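Local coordinates for protein sensor histidine kinase PdtaS (Mycobacterium tuberculosis, PDB 2YKF) that probably senses nutrient deprivation through cyclic di-GMP and autophosphorylates on a histidine, passing the signal to its partner PdtaR in a two-component system, at residues W45-Q58 / D71-V85. Numbering follows the deposited sequence. Where two conformers were deposited one is given.
Sequences WVRRDDGVLVCVAQ and DAVGTVVAANSMPLV
Leu53 pairs with Val77 at the edge of the antiparallel sheet of the GAF domain, part of the sensor region. Within this chain, strand 76-77 is an outermost strand of the sheet. Leu53 N donates to Val77 O, and Val77 N returns a bond of 2.8 Å to Leu53 O. Beyond the paired residues, Cys55 N donates to Thr75 O and Gly74 N to Cys55 O, at the type II turn 72-75.

The tight side carries Trp45, Leu53, Met82 and Val85. Met82 SD sits over one face of the Trp45 six-membered ring, 3.8 Å from its centroid, a Met-aromatic contact. The two side chains cross at about a right angle; the bend at chi3 (81°) turns Met82 CE aside. Cys55 CB lies over the opposite face, near its rim. Trp45 NE1 is hydrogen-bonded to Thr129 OG1 of strand 123-131. Leu53 CD1 packs on Val85 CG1 at 3.7 Å, so helix 83-90 closes against the sheet.

Toward the sheet edge the packing is looser. Val54 CG2 lies 4.1 Å from Val76 CG2; helix 6-13 still backs Val54, but Val76 is solvent-exposed.

At the far end, Asp71 OD2 forms a salt bridge with Arg205 of the second subunit. Gln58, extended, accepts from Ala72 N at OE1 (2.8 Å), and a water also donates to Gln58 OE1.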
# COMPACT_ATOMS: atom_id res chain seq x y z
N TRP A 45 1.40 -1.58 -23.35
CA TRP A 45 1.78 -1.19 -24.74
C TRP A 45 0.56 -1.21 -25.62
O TRP A 45 -0.27 -2.13 -25.49
CB TRP A 45 2.76 -2.20 -25.30
CG TRP A 45 4.03 -2.24 -24.54
CD1 TRP A 45 4.37 -3.06 -23.54
CD2 TRP A 45 5.13 -1.40 -24.77
NE1 TRP A 45 5.64 -2.77 -23.07
CE2 TRP A 45 6.14 -1.75 -23.84
CE3 TRP A 45 5.40 -0.41 -25.71
CZ2 TRP A 45 7.40 -1.13 -23.82
CZ3 TRP A 45 6.65 0.24 -25.67
CH2 TRP A 45 7.62 -0.11 -24.72
N VAL A 46 0.40 -0.17 -26.45
CA VAL A 46 -0.62 -0.16 -27.51
C VAL A 46 0.09 -0.11 -28.91
O VAL A 46 1.31 0.14 -28.97
CB VAL A 46 -1.68 0.97 -27.37
CG1 VAL A 46 -2.54 0.77 -26.03
CG2 VAL A 46 -1.06 2.42 -27.44
N ARG A 47 -0.68 -0.38 -29.97
CA ARG A 47 -0.15 -0.52 -31.35
C ARG A 47 -0.92 0.44 -32.20
O ARG A 47 -2.15 0.40 -32.26
CB ARG A 47 -0.37 -1.94 -31.86
CG ARG A 47 0.11 -2.17 -33.30
CD ARG A 47 -0.04 -3.62 -33.71
NE ARG A 47 -1.44 -3.96 -34.04
CZ ARG A 47 -1.82 -5.15 -34.55
NH1 ARG A 47 -0.92 -6.11 -34.77
NH2 ARG A 47 -3.10 -5.38 -34.84
N ARG A 48 -0.23 1.38 -32.82
CA ARG A 48 -0.94 2.36 -33.62
C ARG A 48 -1.29 1.74 -34.97
O ARG A 48 -0.91 0.60 -35.24
CB ARG A 48 -0.06 3.57 -33.89
CG ARG A 48 1.04 3.84 -32.92
CD ARG A 48 2.17 4.56 -33.68
NE ARG A 48 2.25 5.95 -33.28
CZ ARG A 48 3.00 6.88 -33.87
NH1 ARG A 48 3.72 6.59 -34.95
NH2 ARG A 48 3.00 8.11 -33.38
N ASP A 49 -2.01 2.51 -35.80
CA ASP A 49 -2.06 2.31 -37.28
C ASP A 49 -0.74 1.76 -37.85
O ASP A 49 -0.65 0.63 -38.38
CB ASP A 49 -2.42 3.63 -38.01
CG ASP A 49 -1.78 4.91 -37.37
OD1 ASP A 49 -0.58 4.97 -37.05
OD2 ASP A 49 -2.53 5.89 -37.23
N ASP A 50 0.28 2.62 -37.72
CA ASP A 50 1.66 2.34 -38.20
C ASP A 50 2.20 0.95 -37.86
O ASP A 50 3.22 0.52 -38.44
CB ASP A 50 2.64 3.39 -37.62
CG ASP A 50 2.31 4.82 -38.03
OD1 ASP A 50 2.47 5.15 -39.23
OD2 ASP A 50 1.92 5.63 -37.14
N GLY A 51 1.54 0.22 -36.94
CA GLY A 51 2.13 -1.00 -36.37
C GLY A 51 3.22 -0.63 -35.35
O GLY A 51 3.87 -1.50 -34.76
N VAL A 52 3.47 0.68 -35.19
CA VAL A 52 4.47 1.16 -34.23
C VAL A 52 3.88 0.96 -32.77
O VAL A 52 2.67 1.07 -32.56
CB VAL A 52 4.89 2.64 -34.56
CG1 VAL A 52 5.49 3.35 -33.37
CG2 VAL A 52 5.92 2.71 -35.81
N LEU A 53 4.75 0.68 -31.81
CA LEU A 53 4.33 0.42 -30.43
C LEU A 53 4.61 1.63 -29.51
O LEU A 53 5.68 2.21 -29.57
CB LEU A 53 5.04 -0.81 -29.88
CG LEU A 53 4.97 -2.05 -30.75
CD1 LEU A 53 5.61 -3.22 -30.03
CD2 LEU A 53 3.57 -2.38 -31.18
N VAL A 54 3.65 1.91 -28.61
CA VAL A 54 3.75 2.99 -27.66
C VAL A 54 3.46 2.47 -26.25
O VAL A 54 2.43 1.78 -26.01
CB VAL A 54 2.68 4.05 -28.00
CG1 VAL A 54 2.80 5.27 -27.08
CG2 VAL A 54 2.79 4.43 -29.48
N CYS A 55 4.37 2.76 -25.32
CA CYS A 55 4.08 2.46 -23.88
C CYS A 55 3.22 3.61 -23.31
O CYS A 55 3.63 4.80 -23.34
CB CYS A 55 5.36 2.30 -23.05
SG CYS A 55 5.03 2.08 -21.24
N VAL A 56 2.02 3.27 -22.81
CA VAL A 56 1.07 4.29 -22.42
C VAL A 56 0.84 4.29 -20.88
O VAL A 56 0.18 5.19 -20.40
CB VAL A 56 -0.33 4.13 -23.12
CG1 VAL A 56 -0.23 4.36 -24.68
CG2 VAL A 56 -0.86 2.74 -22.86
N ALA A 57 1.42 3.33 -20.15
CA ALA A 57 1.24 3.30 -18.68
C ALA A 57 2.24 2.38 -18.11
O ALA A 57 2.76 1.48 -18.82
CB ALA A 57 -0.20 2.88 -18.23
N GLN A 58 2.53 2.57 -16.82
CA GLN A 58 3.53 1.79 -16.17
C GLN A 58 3.17 1.69 -14.68
O GLN A 58 2.68 2.70 -14.08
CB GLN A 58 4.86 2.56 -16.29
CG GLN A 58 6.03 1.94 -15.44
CD GLN A 58 7.34 2.68 -15.74
OE1 GLN A 58 7.33 3.71 -16.41
NE2 GLN A 58 8.46 2.16 -15.26
N ASP A 71 11.28 6.23 -16.24
CA ASP A 71 9.91 6.36 -16.65
C ASP A 71 9.74 5.92 -18.11
O ASP A 71 10.20 6.61 -19.01
CB ASP A 71 9.41 7.78 -16.46
CG ASP A 71 7.89 7.92 -16.67
OD1 ASP A 71 7.22 6.95 -17.13
OD2 ASP A 71 7.36 9.04 -16.41
N ALA A 72 9.01 4.83 -18.34
CA ALA A 72 8.79 4.32 -19.72
C ALA A 72 7.59 4.88 -20.50
O ALA A 72 7.45 4.66 -21.75
CB ALA A 72 8.78 2.73 -19.70
N VAL A 73 6.73 5.63 -19.82
CA VAL A 73 5.51 6.10 -20.41
C VAL A 73 5.83 7.10 -21.52
O VAL A 73 6.70 7.97 -21.33
CB VAL A 73 4.61 6.78 -19.38
CG1 VAL A 73 3.39 7.29 -20.06
CG2 VAL A 73 4.20 5.73 -18.26
N GLY A 74 5.14 6.96 -22.66
CA GLY A 74 5.34 7.83 -23.82
C GLY A 74 6.41 7.29 -24.76
O GLY A 74 6.58 7.80 -25.85
N THR A 75 7.15 6.27 -24.35
CA THR A 75 8.14 5.60 -25.22
C THR A 75 7.46 5.06 -26.51
O THR A 75 6.49 4.32 -26.45
CB THR A 75 8.73 4.35 -24.54
OG1 THR A 75 9.56 4.72 -23.45
CG2 THR A 75 9.59 3.53 -25.53
N VAL A 76 8.06 5.35 -27.68
CA VAL A 76 7.49 5.01 -28.97
C VAL A 76 8.57 4.26 -29.70
O VAL A 76 9.73 4.72 -29.82
CB VAL A 76 7.09 6.26 -29.76
CG1 VAL A 76 6.69 5.91 -31.22
CG2 VAL A 76 5.90 7.02 -29.10
N VAL A 77 8.24 3.07 -30.15
CA VAL A 77 9.28 2.13 -30.53
C VAL A 77 8.82 1.36 -31.77
O VAL A 77 7.61 1.08 -31.95
CB VAL A 77 9.61 1.22 -29.33
CG1 VAL A 77 9.32 -0.22 -29.61
CG2 VAL A 77 11.03 1.42 -28.82
N ALA A 78 9.76 1.08 -32.68
CA ALA A 78 9.39 0.27 -33.82
C ALA A 78 8.96 -1.17 -33.36
O ALA A 78 9.50 -1.75 -32.38
CB ALA A 78 10.50 0.24 -34.84
N ALA A 79 7.93 -1.68 -34.04
CA ALA A 79 7.32 -2.97 -33.70
C ALA A 79 8.33 -4.10 -33.68
O ALA A 79 8.26 -4.96 -32.81
CB ALA A 79 6.18 -3.30 -34.64
N ASN A 80 9.28 -4.11 -34.63
CA ASN A 80 10.23 -5.23 -34.70
C ASN A 80 11.33 -5.12 -33.65
O ASN A 80 12.07 -6.07 -33.45
CB ASN A 80 10.80 -5.45 -36.13
CG ASN A 80 12.07 -4.64 -36.38
OD1 ASN A 80 13.17 -5.04 -35.97
ND2 ASN A 80 11.92 -3.50 -37.05
N SER A 81 11.40 -3.98 -32.93
CA SER A 81 12.33 -3.91 -31.78
C SER A 81 11.79 -4.66 -30.57
O SER A 81 12.55 -4.96 -29.64
CB SER A 81 12.72 -2.47 -31.42
OG SER A 81 11.63 -1.74 -30.87
N MET A 82 10.49 -4.98 -30.62
CA MET A 82 9.84 -5.84 -29.61
C MET A 82 8.99 -6.95 -30.26
O MET A 82 7.76 -6.94 -30.14
CB MET A 82 8.92 -5.01 -28.67
CG MET A 82 9.49 -3.68 -28.18
SD MET A 82 8.63 -3.22 -26.65
CE MET A 82 9.58 -4.24 -25.52
N PRO A 83 9.65 -7.88 -30.99
CA PRO A 83 8.96 -8.95 -31.74
C PRO A 83 7.78 -9.63 -31.02
O PRO A 83 6.72 -9.75 -31.61
CB PRO A 83 10.08 -9.98 -31.97
CG PRO A 83 11.30 -9.17 -32.07
CD PRO A 83 11.11 -8.00 -31.09
N LEU A 84 7.98 -10.09 -29.79
CA LEU A 84 6.90 -10.81 -29.06
C LEU A 84 5.63 -9.93 -28.81
O LEU A 84 4.49 -10.27 -29.23
CB LEU A 84 7.43 -11.42 -27.75
CG LEU A 84 6.48 -12.37 -27.02
CD1 LEU A 84 5.58 -13.17 -28.00
CD2 LEU A 84 7.26 -13.27 -26.11
N VAL A 85 5.83 -8.80 -28.14
CA VAL A 85 4.76 -7.83 -27.97
C VAL A 85 4.02 -7.62 -29.28
O VAL A 85 2.79 -7.75 -29.35
CB VAL A 85 5.33 -6.48 -27.49
CG1 VAL A 85 4.21 -5.41 -27.45
CG2 VAL A 85 6.07 -6.67 -26.13
O HOH W 1 6.22 5.84 -15.02